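Long-range contacts in fucolectin-related protein (Streptococcus pneumoniae, PDB 2WMF), which hydrolyses host blood-group carbohydrate antigens as a family 98 glycoside hydrolase, probably in support of fucose utilization by the bacterium: residues E150-Y155 and A210-P215; G428-I433 and V469-P474; N526-T531 and K551-Y556. One frame throughout, in Å; residues are numbered along the deposited sequence.

Interaction 1: residues E150-Y155 and A210-P215; sequences ENYWIY and ATKNTP
The backbones at Glu150 and Lys212 keep their CA atoms 7.4 Å apart, so the loop that follows strand 143-149 reaches the end of strand 207-212 through side chains. The central link is a salt bridge: Lys212 NZ sits 2.8 Å from Glu150 OE1, meeting it on the anti side, 19° out of the carboxylate plane. An otherwise extended lysine chain bends at its last torsion (chi4 -79°), which also brings NZ to 2.8 Å from Thr214 OG1. The other carboxylate oxygen, Glu150 OE2, takes a hydrogen bond of 2.8 Å from Trp153 NE1; gripped at both oxygens, the carboxylate has its rotation fixed. Beside this polar group Tyr152 presents a ring face to Pro215, whose CG stands 3.9 Å from the ring centroid and 14° off the normal. Tyr152 OH reaches across to Thr214 CB at 3.3 Å. Thr214 OG1 is also hydrogen-bonded to OD2 of Asp243, at the end of strand 237-243. All this lies at the C-terminal strand ends of a (β/α)8 barrel, the usual place for the active site in such hydrolases, with strand 176-180 between the two strands and bonding Glu150 and Ala210 through its backbone.

Interaction 2: residues G428-I433 and V469-P474; sequences GNSWYI and VVKENP
Two neighbouring antiparallel strands of a β-sandwich meet here, in the six-stranded sheet where 423-427 and 477-482 flank them on their outer sides. The axes of 430-433 and 469-472 approach to 4.6 Å, with their N-to-C directions 175° apart. Trp431 and Val470 form the hydrogen-bonded pair: Trp431 N gives to Val470 O at 2.8 Å, and Val470 N returns the bond to Trp431 O at 2.9 Å. Ser430 with Lys471 and Tyr432 with Val469 are non-hydrogen-bonded pairs on either side of it.

Trp431, Ile433 and Val470 turn to the sandwich interior, where strands 444-449 and 457-462 of the second sheet cover them; Ile433 CD1 touches Val470 CG2 at 4.0 Å. The indole N-H of Trp431 is taken up by Pro449 O. On the other face Val469 lays its CG1 over the ring of Tyr432, 3.7 Å from the centroid and 24° off the normal, while CG2 of the same valine reaches the ring rim at CE1. The hydroxyl of Tyr432 bonds His319 of helix 307-322, and Lys471 NZ bonds Asn323 just after it, so this face joins the sheet to a helix next to the barrel.

At the far end Asn429 holds Glu472 twice. The backbone O of Asn429 accepts from Glu472 N at 2.9 Å. With its CG set between backbone N and carbonyl carbon (chi1 61°), the side chain folds over so that Asn429 ND2 gives to Glu472 O at 2.8 Å, approaching from above the carbonyl plane.

Interaction 3: residues N526-T531 and K551-Y556; sequences NDFRTT and KNHYTY
Thr555, whose CG2 comes to 4.4 Å from Phe528 CE2, bonds through OG1 to OD1 of Asn572, and the ND2 of that amide bonds Thr530 OG1, so a single asparagine ties both segments to the strand between them. The direct contact is the work of Phe528. Its ring lies against the backbone of 552-555: CZ is 3.5 Å from His553 C, and CE1 is 3.8 Å from His553 CA. One face carries His553 O, 3.9 Å above the ring plane and displaced toward the rim, whereas Asn552 O comes in at the edge, near the plane, 3.5 Å from Phe528 CZ. A carbonyl oxygen facing the slightly positive C-H rim is probably mildly favourable. The ring plane nearly contains its own CA-CB bond (chi2 -6°), which lays it flat beside the chain.

In the fold, this is the end of an antiparallel sheet of the β-sandwich, where strand 566-573 separates 529-536 from the edge strand 554-561. Phe528 reaches across the end of that middle strand and packs on Asn574, whose backbone bonds that of His553. Farther along, Asn526 ND2 approaches His553 CE1 at 3.9 Å, with amide and imidazole planes 27° apart. ND1 of this histidine makes a weak hydrogen bond to Asp525 O.

Overall arrangement
Interactions 2 and 3 belong to the two facing sheets of the C-terminal β-sandwich; their centres are 23 Å apart and their nearest atoms about 8 Å, so they do not touch. Interaction 1 stands in the (β/α)8 barrel, on the opposite side of the chain's centre from both: its centre is 34 Å from that of interaction 2 and 38 Å from that of interaction 3. It alone sits at the C-terminal ends of barrel strands, where the active site would be expected. Interaction 2 is the nearer of the others, about 16 Å away by nearest atoms, and contacts helix 307-322 beside the barrel, while interaction 3 lies out on the surface.

Interaction 1: residues E150-Y155 and A210-P215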
loop_
_atom_site.group_PDB
_atom_site.type_symbol
_atom_site.label_atom_id
_atom_site.label_comp_id
_atom_site.label_asym_id
_atom_site.label_seq_id
_atom_site.Cartn_x
_atom_site.Cartn_y
_atom_site.Cartn_z
ATOM N N GLU A 150 -12.969 -2.405 6.989
ATOM C CA GLU A 150 -12.671 -2.457 8.440
ATOM C C GLU A 150 -13.734 -3.150 9.298
ATOM O O GLU A 150 -14.701 -2.533 9.704
ATOM C CB GLU A 150 -12.421 -1.075 9.041
ATOM C CG GLU A 150 -11.914 -1.137 10.472
ATOM C CD GLU A 150 -11.743 0.276 11.050
ATOM O OE1 GLU A 150 -11.038 1.136 10.439
ATOM O OE2 GLU A 150 -12.375 0.543 12.102
ATOM N N ASN A 151 -13.455 -4.396 9.670
ATOM C CA ASN A 151 -14.356 -5.204 10.497
ATOM C C ASN A 151 -13.648 -6.112 11.494
ATOM O O ASN A 151 -14.297 -6.859 12.193
ATOM C CB ASN A 151 -15.245 -6.084 9.597
ATOM C CG ASN A 151 -16.056 -5.291 8.609
ATOM O OD1 ASN A 151 -17.138 -4.829 8.932
ATOM N ND2 ASN A 151 -15.521 -5.127 7.385
ATOM N N TYR A 152 -12.317 -6.059 11.526
ATOM C CA TYR A 152 -11.530 -7.019 12.348
ATOM C C TYR A 152 -11.868 -6.917 13.857
ATOM O O TYR A 152 -11.687 -7.891 14.589
ATOM C CB TYR A 152 -9.997 -6.890 12.062
ATOM C CG TYR A 152 -9.549 -5.446 12.004
ATOM C CD1 TYR A 152 -9.393 -4.666 13.168
ATOM C CD2 TYR A 152 -9.323 -4.819 10.787
ATOM C CE1 TYR A 152 -9.033 -3.313 13.071
ATOM C CE2 TYR A 152 -8.986 -3.515 10.704
ATOM C CZ TYR A 152 -8.823 -2.753 11.849
ATOM O OH TYR A 152 -8.504 -1.399 11.686
ATOM N N TRP A 153 -12.337 -5.760 14.300
ATOM C CA TRP A 153 -12.665 -5.572 15.707
ATOM C C TRP A 153 -14.130 -5.798 16.066
ATOM O O TRP A 153 -14.531 -5.656 17.245
ATOM C CB TRP A 153 -12.209 -4.188 16.190
ATOM C CG TRP A 153 -12.846 -3.033 15.447
ATOM C CD1 TRP A 153 -12.422 -2.508 14.268
ATOM C CD2 TRP A 153 -14.006 -2.266 15.836
ATOM N NE1 TRP A 153 -13.261 -1.486 13.873
ATOM C CE2 TRP A 153 -14.221 -1.297 14.839
ATOM C CE3 TRP A 153 -14.875 -2.295 16.943
ATOM C CZ2 TRP A 153 -15.256 -0.365 14.907
ATOM C CZ3 TRP A 153 -15.909 -1.339 17.003
ATOM C CH2 TRP A 153 -16.109 -0.416 15.990
ATOM N N ILE A 154 -14.919 -6.161 15.061
ATOM C CA ILE A 154 -16.389 -6.157 15.197
ATOM C C ILE A 154 -17.035 -7.136 14.207
ATOM O O ILE A 154 -18.000 -6.831 13.500
ATOM C CB ILE A 154 -16.918 -4.692 15.128
ATOM C CG1 ILE A 154 -18.390 -4.569 15.480
ATOM C CG2 ILE A 154 -16.613 -4.019 13.776
ATOM C CD1 ILE A 154 -18.725 -3.206 16.100
ATOM N N TYR A 155 -16.447 -8.321 14.131
ATOM C CA TYR A 155 -16.875 -9.327 13.159
ATOM C C TYR A 155 -18.277 -9.858 13.508
ATOM O O TYR A 155 -18.621 -10.057 14.686
ATOM C CB TYR A 155 -15.886 -10.476 13.115
ATOM C CG TYR A 155 -16.303 -11.565 12.157
ATOM C CD1 TYR A 155 -16.227 -11.346 10.782
ATOM C CD2 TYR A 155 -16.840 -12.797 12.595
ATOM C CE1 TYR A 155 -16.646 -12.314 9.873
ATOM C CE2 TYR A 155 -17.248 -13.789 11.662
ATOM C CZ TYR A 155 -17.126 -13.521 10.301
ATOM O OH TYR A 155 -17.540 -14.419 9.285
ATOM N N ALA A 210 -8.040 -6.729 -0.074
ATOM C CA ALA A 210 -6.980 -5.776 0.267
ATOM C C ALA A 210 -6.734 -5.657 1.757
ATOM O O ALA A 210 -7.629 -5.829 2.570
ATOM C CB ALA A 210 -7.291 -4.371 -0.366
ATOM N N THR A 211 -5.499 -5.325 2.091
ATOM C CA THR A 211 -5.121 -5.229 3.471
ATOM C C THR A 211 -5.573 -3.882 4.076
ATOM O O THR A 211 -5.988 -2.955 3.387
ATOM C CB THR A 211 -3.565 -5.368 3.622
ATOM O OG1 THR A 211 -2.940 -4.179 3.102
ATOM C CG2 THR A 211 -3.016 -6.619 2.874
ATOM N N LYS A 212 -5.448 -3.779 5.381
ATOM C CA LYS A 212 -5.662 -2.508 6.101
ATOM C C LYS A 212 -4.953 -2.572 7.458
ATOM O O LYS A 212 -5.541 -2.984 8.476
ATOM C CB LYS A 212 -7.140 -2.220 6.303
ATOM C CG LYS A 212 -7.418 -0.834 6.959
ATOM C CD LYS A 212 -8.898 -0.471 7.085
ATOM C CE LYS A 212 -9.035 1.031 7.424
ATOM N NZ LYS A 212 -8.773 1.268 8.874
ATOM N N ASN A 213 -3.695 -2.125 7.458
ATOM C CA ASN A 213 -2.763 -2.412 8.566
ATOM C C ASN A 213 -2.816 -1.505 9.809
ATOM O O ASN A 213 -1.910 -1.527 10.656
ATOM C CB ASN A 213 -1.352 -2.613 8.026
ATOM C CG ASN A 213 -0.763 -1.408 7.391
ATOM O OD1 ASN A 213 -1.345 -0.310 7.403
ATOM N ND2 ASN A 213 0.439 -1.598 6.797
ATOM N N THR A 214 -3.928 -0.817 9.952
ATOM C CA THR A 214 -4.281 -0.036 11.139
ATOM C C THR A 214 -4.045 -0.729 12.502
ATOM O O THR A 214 -3.523 -0.062 13.414
ATOM C CB THR A 214 -5.793 0.346 11.065
ATOM O OG1 THR A 214 -6.146 0.745 9.722
ATOM C CG2 THR A 214 -6.153 1.472 12.057
ATOM N N PRO A 215 -4.512 -1.988 12.666
ATOM C CA PRO A 215 -4.492 -2.572 14.014
ATOM C C PRO A 215 -3.144 -3.114 14.483
ATOM O O PRO A 215 -3.075 -3.777 15.531
ATOM C CB PRO A 215 -5.526 -3.699 13.927
ATOM C CG PRO A 215 -5.361 -4.200 12.492
ATOM C CD PRO A 215 -5.141 -2.934 11.704
#

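Interaction 2: residues G428-I433 and V469-P474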
loop_
_atom_site.group_PDB
_atom_site.type_symbol
_atom_site.label_atom_id
_atom_site.label_comp_id
_atom_site.label_asym_id
_atom_site.label_seq_id
_atom_site.Cartn_x
_atom_site.Cartn_y
_atom_site.Cartn_z
ATOM N N GLY A 428 12.552 -9.782 -11.218
ATOM C CA GLY A 428 12.964 -9.802 -12.615
ATOM C C GLY A 428 14.343 -9.200 -12.787
ATOM O O GLY A 428 15.272 -9.627 -12.111
ATOM N N ASN A 429 14.465 -8.176 -13.637
ATOM C CA ASN A 429 15.759 -7.522 -13.890
ATOM C C ASN A 429 15.993 -6.305 -13.026
ATOM O O ASN A 429 16.808 -5.468 -13.368
ATOM C CB ASN A 429 15.919 -7.140 -15.381
ATOM C CG ASN A 429 14.866 -6.157 -15.878
ATOM O OD1 ASN A 429 13.710 -6.230 -15.514
ATOM N ND2 ASN A 429 15.265 -5.271 -16.763
ATOM N N SER A 430 15.310 -6.239 -11.883
ATOM C CA SER A 430 15.465 -5.111 -10.972
ATOM C C SER A 430 15.716 -5.528 -9.508
ATOM O O SER A 430 15.334 -6.634 -9.089
ATOM C CB SER A 430 14.228 -4.235 -10.974
ATOM O OG SER A 430 13.916 -3.747 -12.253
ATOM N N TRP A 431 16.338 -4.614 -8.763
ATOM C CA TRP A 431 16.413 -4.673 -7.326
ATOM C C TRP A 431 15.482 -3.617 -6.748
ATOM O O TRP A 431 15.521 -2.452 -7.160
ATOM C CB TRP A 431 17.841 -4.348 -6.831
ATOM C CG TRP A 431 18.853 -5.453 -6.972
ATOM C CD1 TRP A 431 19.978 -5.471 -7.810
ATOM C CD2 TRP A 431 18.918 -6.626 -6.185
ATOM N NE1 TRP A 431 20.707 -6.625 -7.595
ATOM C CE2 TRP A 431 20.111 -7.343 -6.577
ATOM C CE3 TRP A 431 18.126 -7.138 -5.162
ATOM C CZ2 TRP A 431 20.493 -8.520 -5.975
ATOM C CZ3 TRP A 431 18.535 -8.321 -4.553
ATOM C CH2 TRP A 431 19.689 -9.009 -4.984
ATOM N N TYR A 432 14.685 -4.028 -5.759
ATOM C CA TYR A 432 13.806 -3.152 -4.972
ATOM C C TYR A 432 14.382 -3.130 -3.529
ATOM O O TYR A 432 14.564 -4.184 -2.910
ATOM C CB TYR A 432 12.348 -3.649 -4.981
ATOM C CG TYR A 432 11.679 -3.292 -6.278
ATOM C CD1 TYR A 432 10.942 -2.120 -6.371
ATOM C CD2 TYR A 432 11.904 -4.024 -7.446
ATOM C CE1 TYR A 432 10.418 -1.679 -7.574
ATOM C CE2 TYR A 432 11.370 -3.597 -8.696
ATOM C CZ TYR A 432 10.634 -2.432 -8.768
ATOM O OH TYR A 432 10.129 -1.998 -9.985
ATOM N N ILE A 433 14.660 -1.932 -3.020
ATOM C CA ILE A 433 15.511 -1.748 -1.854
ATOM C C ILE A 433 14.909 -0.707 -0.898
ATOM O O ILE A 433 14.381 0.317 -1.341
ATOM C CB ILE A 433 16.896 -1.211 -2.294
ATOM C CG1 ILE A 433 17.543 -2.145 -3.321
ATOM C CG2 ILE A 433 17.799 -0.949 -1.117
ATOM C CD1 ILE A 433 18.157 -1.393 -4.462
ATOM N N VAL A 469 15.157 1.841 -6.412
ATOM C CA VAL A 469 14.872 0.823 -7.399
ATOM C C VAL A 469 15.987 0.887 -8.419
ATOM O O VAL A 469 16.282 1.965 -8.964
ATOM C CB VAL A 469 13.508 1.009 -8.114
ATOM C CG1 VAL A 469 13.201 -0.227 -9.031
ATOM C CG2 VAL A 469 12.363 1.230 -7.118
ATOM N N VAL A 470 16.582 -0.258 -8.687
ATOM C CA VAL A 470 17.652 -0.320 -9.691
ATOM C C VAL A 470 17.236 -1.307 -10.783
ATOM O O VAL A 470 17.063 -2.509 -10.513
ATOM C CB VAL A 470 19.030 -0.772 -9.067
ATOM C CG1 VAL A 470 20.125 -0.924 -10.168
ATOM C CG2 VAL A 470 19.477 0.147 -7.909
ATOM N N LYS A 471 17.054 -0.797 -11.995
ATOM C CA LYS A 471 16.712 -1.636 -13.139
ATOM C C LYS A 471 17.929 -1.849 -14.048
ATOM O O LYS A 471 18.600 -0.877 -14.454
ATOM C CB LYS A 471 15.584 -0.990 -13.951
ATOM C CG LYS A 471 15.136 -1.843 -15.136
ATOM C CD LYS A 471 13.932 -1.264 -15.905
ATOM C CE LYS A 471 12.674 -2.036 -15.575
ATOM N NZ LYS A 471 11.449 -1.468 -16.320
ATOM N N GLU A 472 18.192 -3.115 -14.371
ATOM C CA GLU A 472 19.267 -3.464 -15.297
ATOM C C GLU A 472 18.696 -3.635 -16.696
ATOM O O GLU A 472 18.017 -4.621 -16.987
ATOM C CB GLU A 472 19.961 -4.740 -14.852
ATOM C CG GLU A 472 20.528 -4.663 -13.427
ATOM C CD GLU A 472 21.469 -5.840 -13.130
ATOM O OE1 GLU A 472 22.569 -5.837 -13.716
ATOM O OE2 GLU A 472 21.133 -6.754 -12.332
ATOM N N ASN A 473 18.961 -2.652 -17.559
ATOM C CA ASN A 473 18.701 -2.788 -18.985
ATOM C C ASN A 473 19.923 -3.447 -19.587
ATOM O O ASN A 473 20.929 -3.642 -18.897
ATOM C CB ASN A 473 18.404 -1.437 -19.613
ATOM C CG ASN A 473 17.104 -0.837 -19.083
ATOM O OD1 ASN A 473 17.078 0.324 -18.589
ATOM N ND2 ASN A 473 16.017 -1.592 -19.211
ATOM N N PRO A 474 19.830 -3.853 -20.861
ATOM C CA PRO A 474 21.010 -4.466 -21.447
ATOM C C PRO A 474 22.316 -3.677 -21.335
ATOM O O PRO A 474 23.347 -4.242 -20.990
ATOM C CB PRO A 474 20.592 -4.694 -22.916
ATOM C CG PRO A 474 19.115 -4.993 -22.820
ATOM C CD PRO A 474 18.654 -3.944 -21.771
#

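Interaction 3: residues N526-T531 and K551-Y556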
loop_
_atom_site.group_PDB
_atom_site.type_symbol
_atom_site.label_atom_id
_atom_site.label_comp_id
_atom_site.label_asym_id
_atom_site.label_seq_id
_atom_site.Cartn_x
_atom_site.Cartn_y
_atom_site.Cartn_z
ATOM N N ASN A 526 14.095 20.995 3.722
ATOM C CA ASN A 526 15.420 21.447 3.313
ATOM C C ASN A 526 16.576 20.787 4.071
ATOM O O ASN A 526 17.745 21.096 3.791
ATOM C CB ASN A 526 15.492 22.979 3.347
ATOM C CG ASN A 526 14.559 23.606 2.306
ATOM O OD1 ASN A 526 13.587 24.231 2.657
ATOM N ND2 ASN A 526 14.838 23.394 1.047
ATOM N N ASP A 527 16.268 19.843 4.961
ATOM C CA ASP A 527 17.315 19.060 5.625
ATOM C C ASP A 527 17.606 17.869 4.685
ATOM O O ASP A 527 16.757 17.003 4.519
ATOM C CB ASP A 527 16.873 18.503 6.971
ATOM C CG ASP A 527 16.502 19.568 8.018
ATOM O OD1 ASP A 527 17.154 20.578 8.137
ATOM O OD2 ASP A 527 15.572 19.316 8.806
ATOM N N PHE A 528 18.782 17.843 4.087
ATOM C CA PHE A 528 19.160 16.757 3.175
ATOM C C PHE A 528 19.831 15.626 3.971
ATOM O O PHE A 528 20.479 15.848 4.993
ATOM C CB PHE A 528 20.108 17.217 2.079
ATOM C CG PHE A 528 19.527 18.229 1.108
ATOM C CD1 PHE A 528 18.191 18.611 1.122
ATOM C CD2 PHE A 528 20.360 18.747 0.091
ATOM C CE1 PHE A 528 17.704 19.561 0.211
ATOM C CE2 PHE A 528 19.862 19.659 -0.843
ATOM C CZ PHE A 528 18.530 20.054 -0.799
ATOM N N ARG A 529 19.724 14.406 3.442
ATOM C CA ARG A 529 20.341 13.202 4.005
ATOM C C ARG A 529 21.074 12.531 2.827
ATOM O O ARG A 529 20.646 12.638 1.689
ATOM C CB ARG A 529 19.269 12.223 4.575
ATOM C CG ARG A 529 18.287 12.906 5.473
ATOM C CD ARG A 529 17.475 11.939 6.305
ATOM N NE ARG A 529 16.688 10.900 5.639
ATOM C CZ ARG A 529 15.532 11.095 4.986
ATOM N NH1 ARG A 529 14.852 10.050 4.549
ATOM N NH2 ARG A 529 15.065 12.317 4.718
ATOM N N THR A 530 22.122 11.784 3.130
ATOM C CA THR A 530 23.008 11.259 2.103
ATOM C C THR A 530 22.769 9.760 1.798
ATOM O O THR A 530 22.733 8.906 2.710
ATOM C CB THR A 530 24.476 11.411 2.528
ATOM O OG1 THR A 530 24.731 12.806 2.773
ATOM C CG2 THR A 530 25.397 10.919 1.394
ATOM N N THR A 531 22.608 9.453 0.512
ATOM C CA THR A 531 22.557 8.111 -0.021
ATOM C C THR A 531 23.819 7.974 -0.846
ATOM O O THR A 531 24.086 8.804 -1.697
ATOM C CB THR A 531 21.339 7.898 -0.946
ATOM O OG1 THR A 531 20.135 8.164 -0.231
ATOM C CG2 THR A 531 21.331 6.465 -1.486
ATOM N N LYS A 551 13.313 19.466 -7.886
ATOM C CA LYS A 551 13.988 20.757 -8.014
ATOM C C LYS A 551 14.390 21.322 -6.639
ATOM O O LYS A 551 13.588 21.319 -5.710
ATOM C CB LYS A 551 13.071 21.719 -8.770
ATOM C CG LYS A 551 13.714 23.061 -9.059
ATOM C CD LYS A 551 12.729 24.013 -9.790
ATOM C CE LYS A 551 13.229 25.471 -9.756
ATOM N NZ LYS A 551 14.688 25.561 -10.125
ATOM N N ASN A 552 15.632 21.795 -6.519
ATOM C CA ASN A 552 16.199 22.382 -5.295
ATOM C C ASN A 552 16.289 21.445 -4.099
ATOM O O ASN A 552 16.533 21.891 -2.964
ATOM C CB ASN A 552 15.448 23.655 -4.845
ATOM C CG ASN A 552 15.403 24.710 -5.913
ATOM O OD1 ASN A 552 14.344 25.296 -6.189
ATOM N ND2 ASN A 552 16.549 24.998 -6.477
ATOM N N HIS A 553 16.138 20.145 -4.361
ATOM C CA HIS A 553 16.135 19.157 -3.278
ATOM C C HIS A 553 17.199 18.066 -3.404
ATOM O O HIS A 553 17.102 17.006 -2.766
ATOM C CB HIS A 553 14.708 18.602 -3.097
ATOM C CG HIS A 553 13.799 19.600 -2.467
ATOM N ND1 HIS A 553 13.499 19.595 -1.126
ATOM C CD2 HIS A 553 13.246 20.723 -2.973
ATOM C CE1 HIS A 553 12.757 20.655 -0.840
ATOM N NE2 HIS A 553 12.569 21.344 -1.947
ATOM N N TYR A 554 18.255 18.339 -4.189
ATOM C CA TYR A 554 19.412 17.463 -4.164
ATOM C C TYR A 554 20.703 18.102 -4.651
ATOM O O TYR A 554 20.682 19.006 -5.474
ATOM C CB TYR A 554 19.156 16.194 -4.995
ATOM C CG TYR A 554 19.150 16.425 -6.502
ATOM C CD1 TYR A 554 20.238 16.050 -7.290
ATOM C CD2 TYR A 554 18.057 17.026 -7.133
ATOM C CE1 TYR A 554 20.238 16.266 -8.661
ATOM C CE2 TYR A 554 18.052 17.261 -8.523
ATOM C CZ TYR A 554 19.160 16.885 -9.269
ATOM O OH TYR A 554 19.156 17.112 -10.665
ATOM N N THR A 555 21.795 17.604 -4.099
ATOM C CA THR A 555 23.131 17.816 -4.613
ATOM C C THR A 555 23.865 16.487 -4.695
ATOM O O THR A 555 23.421 15.474 -4.161
ATOM C CB THR A 555 23.934 18.821 -3.767
ATOM O OG1 THR A 555 24.188 18.285 -2.471
ATOM C CG2 THR A 555 23.190 20.147 -3.624
ATOM N N TYR A 556 24.978 16.458 -5.431
ATOM C CA TYR A 556 25.763 15.231 -5.542
ATOM C C TYR A 556 27.240 15.484 -5.827
ATOM O O TYR A 556 27.614 16.550 -6.334
ATOM C CB TYR A 556 25.168 14.279 -6.595
ATOM C CG TYR A 556 25.262 14.784 -8.015
ATOM C CD1 TYR A 556 26.299 14.380 -8.845
ATOM C CD2 TYR A 556 24.300 15.652 -8.534
ATOM C CE1 TYR A 556 26.394 14.845 -10.154
ATOM C CE2 TYR A 556 24.390 16.130 -9.845
ATOM C CZ TYR A 556 25.440 15.718 -10.645
ATOM O OH TYR A 556 25.511 16.172 -11.944
#